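Local atomic coordinates of RNA-dependent RNA polymerase (Toscana virus, PDB entry 6QW0), a protein that probably cleaves capped host mRNAs through the manganese-binding endonuclease domain at the N-terminus of the viral L protein, supplying primers for viral transcription. Residues Y166-H171 with N187-R192; H171-V176 with R192-R197. All coordinates share one frame; numbering follows the deposited sequence.

Contact 1. Residues Y166-H171 with N187-R192; sequences YIIAVH and NEIVFR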
# COMPACT_ATOMS: atom_id res chain seq x y z
N TYR A 166 8.53 1.74 4.28
CA TYR A 166 8.36 0.78 3.19
C TYR A 166 7.44 1.36 2.13
O TYR A 166 6.46 2.05 2.45
CB TYR A 166 7.78 -0.55 3.69
CG TYR A 166 8.76 -1.41 4.45
CD1 TYR A 166 9.82 -2.05 3.80
CD2 TYR A 166 8.63 -1.58 5.84
CE1 TYR A 166 10.71 -2.85 4.49
CE2 TYR A 166 9.52 -2.37 6.55
CZ TYR A 166 10.57 -2.98 5.87
OH TYR A 166 11.45 -3.78 6.56
N ILE A 167 7.74 1.05 0.87
CA ILE A 167 6.98 1.54 -0.29
C ILE A 167 6.61 0.35 -1.16
O ILE A 167 7.42 -0.56 -1.33
CB ILE A 167 7.81 2.52 -1.14
CG1 ILE A 167 8.46 3.61 -0.28
CG2 ILE A 167 6.95 3.12 -2.25
CD1 ILE A 167 7.49 4.60 0.35
N ILE A 168 5.39 0.37 -1.71
CA ILE A 168 5.02 -0.53 -2.80
C ILE A 168 4.50 0.32 -3.96
O ILE A 168 3.48 0.99 -3.81
CB ILE A 168 3.95 -1.56 -2.40
CG1 ILE A 168 4.32 -2.26 -1.08
CG2 ILE A 168 3.77 -2.59 -3.50
CD1 ILE A 168 3.23 -3.21 -0.57
N ALA A 169 5.19 0.26 -5.11
CA ALA A 169 4.77 0.96 -6.33
C ALA A 169 4.44 -0.07 -7.40
O ALA A 169 5.32 -0.84 -7.81
CB ALA A 169 5.87 1.90 -6.83
N VAL A 170 3.18 -0.09 -7.87
CA VAL A 170 2.75 -1.09 -8.85
C VAL A 170 2.72 -0.47 -10.25
O VAL A 170 2.38 0.70 -10.42
CB VAL A 170 1.37 -1.69 -8.48
CG1 VAL A 170 0.30 -0.62 -8.52
CG2 VAL A 170 1.02 -2.86 -9.40
N HIS A 171 3.11 -1.27 -11.24
CA HIS A 171 2.88 -0.96 -12.65
C HIS A 171 2.29 -2.20 -13.32
O HIS A 171 2.12 -3.25 -12.70
CB HIS A 171 4.18 -0.48 -13.33
CG HIS A 171 5.29 -1.47 -13.30
ND1 HIS A 171 5.59 -2.29 -14.37
CD2 HIS A 171 6.20 -1.78 -12.34
CE1 HIS A 171 6.62 -3.06 -14.07
NE2 HIS A 171 7.01 -2.77 -12.84
N ASN A 187 2.34 -10.97 -7.81
CA ASN A 187 1.27 -11.25 -8.76
C ASN A 187 -0.09 -10.79 -8.25
O ASN A 187 -0.94 -10.35 -9.04
CB ASN A 187 1.24 -12.75 -9.07
CG ASN A 187 2.35 -13.17 -10.01
OD1 ASN A 187 3.04 -12.33 -10.60
ND2 ASN A 187 2.52 -14.48 -10.17
N GLU A 188 -0.36 -10.90 -6.94
CA GLU A 188 -1.66 -10.47 -6.44
C GLU A 188 -1.83 -8.96 -6.57
O GLU A 188 -2.88 -8.48 -6.99
CB GLU A 188 -1.85 -10.92 -4.99
CG GLU A 188 -3.30 -10.83 -4.50
CD GLU A 188 -4.20 -11.90 -5.11
OE1 GLU A 188 -3.67 -12.84 -5.74
OE2 GLU A 188 -5.43 -11.78 -4.98
N ILE A 189 -0.79 -8.20 -6.23
CA ILE A 189 -0.83 -6.75 -6.40
C ILE A 189 -1.04 -6.39 -7.86
O ILE A 189 -1.91 -5.58 -8.21
CB ILE A 189 0.44 -6.11 -5.81
CG1 ILE A 189 0.44 -6.28 -4.28
CG2 ILE A 189 0.54 -4.65 -6.21
CD1 ILE A 189 1.85 -6.29 -3.67
N VAL A 190 -0.22 -6.96 -8.75
CA VAL A 190 -0.33 -6.64 -10.17
C VAL A 190 -1.68 -7.09 -10.73
O VAL A 190 -2.33 -6.34 -11.46
CB VAL A 190 0.85 -7.25 -10.95
CG1 VAL A 190 0.68 -7.01 -12.46
CG2 VAL A 190 2.17 -6.67 -10.48
N PHE A 191 -2.11 -8.29 -10.38
CA PHE A 191 -3.41 -8.78 -10.86
C PHE A 191 -4.55 -7.84 -10.46
O PHE A 191 -5.42 -7.51 -11.27
CB PHE A 191 -3.65 -10.19 -10.32
CG PHE A 191 -4.85 -10.88 -10.91
CD1 PHE A 191 -6.10 -10.72 -10.34
CD2 PHE A 191 -4.72 -11.69 -12.03
CE1 PHE A 191 -7.21 -11.36 -10.86
CE2 PHE A 191 -5.84 -12.33 -12.57
CZ PHE A 191 -7.08 -12.17 -11.99
N ARG A 192 -4.57 -7.41 -9.20
CA ARG A 192 -5.61 -6.49 -8.74
C ARG A 192 -5.51 -5.13 -9.43
O ARG A 192 -6.53 -4.50 -9.71
CB ARG A 192 -5.53 -6.33 -7.21
CG ARG A 192 -5.88 -7.60 -6.44
CD ARG A 192 -5.84 -7.37 -4.89
NE ARG A 192 -6.81 -6.37 -4.46
CZ ARG A 192 -7.92 -6.63 -3.78
NH1 ARG A 192 -8.22 -7.88 -3.43
NH2 ARG A 192 -8.74 -5.64 -3.46
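Val170 and Ile189 form the closest touch between strand 166-171 and helix 187-192, and both residues point their CB toward the opposite segment. Ile189 can be followed outward from its backbone. At CB the chain branches: Ile189 CG2, anti to the backbone N, turns to Val170, meeting Val170 CG2 at 3.7 Å and Val170 CB at 3.8 Å. The other branch runs through CG1, which stands anti to the carbonyl carbon (chi1 -68°), and ends in Ile189 CD1, 4.2 Å from CG2 of Ile168. One isoleucine thus serves two strand residues, the short branch for Val170 and the long one for Ile168. These two lie two positions apart on the strand and so present their side chains on the same side, while Ala169 between them points away. Val170 CG2 also reaches the next helix residue, lying 4.1 Å from both CA and CG2 of Val190. Val190 CG1 completes the contact with a 4.0 Å approach to His171 O. The beta-branched residues suit the strand. The axes of 166-171 and 187-192 approach to 8.3 Å and cross at -52°. Val175 of the neighbouring strand touches Ile168, Ile189 and Val190, whereas helix 136-157 takes up Ile167 and His171. No hydrogen bond crosses between the segments. The contact is buried and its side-chain contacts are aliphatic, so its chemistry implies that exclusion of water and close fit, without directional polar bonds, hold helix 183-203 to the central sheet here.

Contact 2. Residues H171-V176 with R192-R197; sequences HFNGVV and RFRLAR. With SO4 (sulfate ion), chain E; SO4 (sulfate ion), chain F.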
# COMPACT_ATOMS: atom_id res chain seq x y z
N HIS A 171 3.11 -1.27 -11.24
CA HIS A 171 2.88 -0.96 -12.65
C HIS A 171 2.29 -2.20 -13.32
O HIS A 171 2.12 -3.25 -12.70
CB HIS A 171 4.18 -0.48 -13.33
CG HIS A 171 5.29 -1.47 -13.30
ND1 HIS A 171 5.59 -2.29 -14.37
CD2 HIS A 171 6.20 -1.78 -12.34
CE1 HIS A 171 6.62 -3.06 -14.07
NE2 HIS A 171 7.01 -2.77 -12.84
N PHE A 172 1.96 -2.07 -14.61
CA PHE A 172 1.23 -3.15 -15.28
C PHE A 172 1.99 -4.47 -15.27
O PHE A 172 1.37 -5.54 -15.27
CB PHE A 172 0.91 -2.73 -16.72
CG PHE A 172 -0.06 -3.66 -17.41
CD1 PHE A 172 -1.43 -3.44 -17.31
CD2 PHE A 172 0.39 -4.75 -18.14
CE1 PHE A 172 -2.33 -4.29 -17.94
CE2 PHE A 172 -0.51 -5.61 -18.77
CZ PHE A 172 -1.87 -5.38 -18.66
N ASN A 173 3.32 -4.42 -15.23
CA ASN A 173 4.13 -5.63 -15.33
C ASN A 173 4.97 -5.91 -14.09
O ASN A 173 5.90 -6.70 -14.16
CB ASN A 173 5.04 -5.55 -16.56
CG ASN A 173 4.26 -5.61 -17.86
OD1 ASN A 173 3.49 -6.53 -18.08
ND2 ASN A 173 4.44 -4.61 -18.71
N GLY A 174 4.67 -5.30 -12.95
CA GLY A 174 5.46 -5.65 -11.79
C GLY A 174 5.28 -4.65 -10.66
O GLY A 174 4.34 -3.87 -10.65
N VAL A 175 6.24 -4.69 -9.73
CA VAL A 175 6.20 -3.91 -8.50
C VAL A 175 7.61 -3.45 -8.20
O VAL A 175 8.57 -4.21 -8.38
CB VAL A 175 5.65 -4.77 -7.33
CG1 VAL A 175 5.95 -4.14 -6.00
CG2 VAL A 175 4.15 -5.01 -7.50
N VAL A 176 7.75 -2.20 -7.75
CA VAL A 176 8.98 -1.72 -7.13
C VAL A 176 8.70 -1.56 -5.65
O VAL A 176 7.78 -0.82 -5.26
CB VAL A 176 9.46 -0.40 -7.75
CG1 VAL A 176 10.72 0.08 -7.04
CG2 VAL A 176 9.73 -0.61 -9.24
N ARG A 192 -4.57 -7.41 -9.20
CA ARG A 192 -5.61 -6.49 -8.74
C ARG A 192 -5.51 -5.13 -9.43
O ARG A 192 -6.53 -4.50 -9.71
CB ARG A 192 -5.53 -6.33 -7.21
CG ARG A 192 -5.88 -7.60 -6.44
CD ARG A 192 -5.84 -7.37 -4.89
NE ARG A 192 -6.81 -6.37 -4.46
CZ ARG A 192 -7.92 -6.63 -3.78
NH1 ARG A 192 -8.22 -7.88 -3.43
NH2 ARG A 192 -8.74 -5.64 -3.46
N PHE A 193 -4.28 -4.66 -9.68
CA PHE A 193 -4.08 -3.38 -10.37
C PHE A 193 -4.63 -3.45 -11.79
O PHE A 193 -5.32 -2.53 -12.24
CB PHE A 193 -2.60 -3.00 -10.38
CG PHE A 193 -2.29 -1.68 -11.05
CD1 PHE A 193 -2.93 -0.51 -10.66
CD2 PHE A 193 -1.31 -1.61 -12.04
CE1 PHE A 193 -2.62 0.70 -11.27
CE2 PHE A 193 -1.00 -0.40 -12.64
CZ PHE A 193 -1.65 0.76 -12.26
N ARG A 194 -4.34 -4.54 -12.50
CA ARG A 194 -4.81 -4.68 -13.87
C ARG A 194 -6.33 -4.67 -13.92
O ARG A 194 -6.94 -4.02 -14.78
CB ARG A 194 -4.26 -5.95 -14.49
CG ARG A 194 -2.75 -5.93 -14.71
CD ARG A 194 -2.29 -7.25 -15.27
NE ARG A 194 -0.88 -7.22 -15.65
CZ ARG A 194 -0.27 -8.22 -16.26
NH1 ARG A 194 -0.93 -9.33 -16.57
NH2 ARG A 194 1.02 -8.12 -16.56
N LEU A 195 -6.97 -5.38 -12.99
CA LEU A 195 -8.42 -5.41 -12.95
C LEU A 195 -8.98 -4.05 -12.59
O LEU A 195 -10.00 -3.61 -13.14
CB LEU A 195 -8.89 -6.48 -11.96
CG LEU A 195 -10.41 -6.58 -11.81
CD1 LEU A 195 -11.05 -6.94 -13.16
CD2 LEU A 195 -10.76 -7.60 -10.75
N ALA A 196 -8.32 -3.35 -11.65
CA ALA A 196 -8.76 -2.02 -11.27
C ALA A 196 -8.70 -1.05 -12.44
O ALA A 196 -9.59 -0.21 -12.60
CB ALA A 196 -7.93 -1.51 -10.10
N ARG A 197 -7.67 -1.17 -13.28
CA ARG A 197 -7.58 -0.33 -14.47
C ARG A 197 -8.72 -0.62 -15.44
O ARG A 197 -9.29 0.31 -16.03
CB ARG A 197 -6.24 -0.54 -15.17
CG ARG A 197 -5.06 0.10 -14.44
CD ARG A 197 -3.74 -0.40 -14.98
NE ARG A 197 -3.58 -0.16 -16.42
CZ ARG A 197 -2.42 0.14 -17.00
NH1 ARG A 197 -1.32 0.24 -16.26
NH2 ARG A 197 -2.36 0.33 -18.31
S SO4 E . 3.04 -11.31 -16.87
O1 SO4 E . 2.90 -12.75 -17.08
O2 SO4 E . 2.09 -10.60 -17.71
O3 SO4 E . 4.41 -10.91 -17.22
O4 SO4 E . 2.78 -11.02 -15.47
S SO4 F . 8.48 -2.67 -18.48
O1 SO4 F . 7.04 -2.57 -18.24
O2 SO4 F . 8.95 -3.98 -18.03
O3 SO4 F . 9.17 -1.63 -17.74
O4 SO4 F . 8.74 -2.51 -19.91
O HOH W 1 1.49 0.60 -15.50
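Phe172 swings CG anti to its backbone N (chi1 -169°), and from the helix Arg194 sends out a chain extended from CG to NE, which carries NE out to the phenylalanine ring. The guanidinium lies nearly flat on one face of that ring, the planes 19° apart, with NE over the ring centre. Arg194 CZ stands 4.2 Å from the Phe172 ring centroid and off-centre, an offset cation-pi stack. Farther back, CG of Arg194 lies over the same face, 4.0 Å from the centroid, as a CH-pi contact. The same guanidinium grips the backbone side-on: Arg194 NE donates to Phe172 O at 2.8 Å and Arg194 NH2 to the same oxygen at 2.9 Å. The NE donor lies in the carbonyl plane, and the NH2 donor is tilted 27° from it. Two bonds on one oxygen and a stack on the same residue fix the rotation of the guanidinium. Arg194 NH2 also binds O2 of a sulfate ion, probably from the crystallisation liquor, at 2.9 Å. Arg197, bent at chi3, sets its guanidinium face over CD1 of Phe172, with Arg197 CZ 3.7 Å from that atom. Its plane is steeply inclined to the ring, and a water accepts from Phe172 N and, weakly, from Arg197 NH1. Phe193 turns the edge of its ring to Phe172 N, and Phe193 CE2 lies 3.8 Å from His171 C. Gly174 suits its place because its backbone angles would jam a CB against the preceding carbonyl. The arrangement is a type I beta turn, His171 to Gly174, closing a beta hairpin and gripped by Arg194 of the flanking helix, with Arg197 packed on Phe172.

How the contacts relate
Contacts 1 and 2 lie side by side, their centres about 6 Å apart, and share His171 and Arg192. Along the chain their segments alternate: strand 166-171, then 171-176, then successive portions of helix 183-203 at 187-192 and 192-197. Strands 163-171 and 174-177 are antiparallel neighbours in the mixed sheet, so one helix packs first on the end of strand 163-171 and then on the turn that follows it. The two contacts meet directly where Val190 CG1 packs 3.3 Å from Phe172 O. An apolar interior thus passes into a more polar, partly exposed margin, joining the helix to the sheet whose strand 124-131 carries the manganese-binding Glu128 and Phe129.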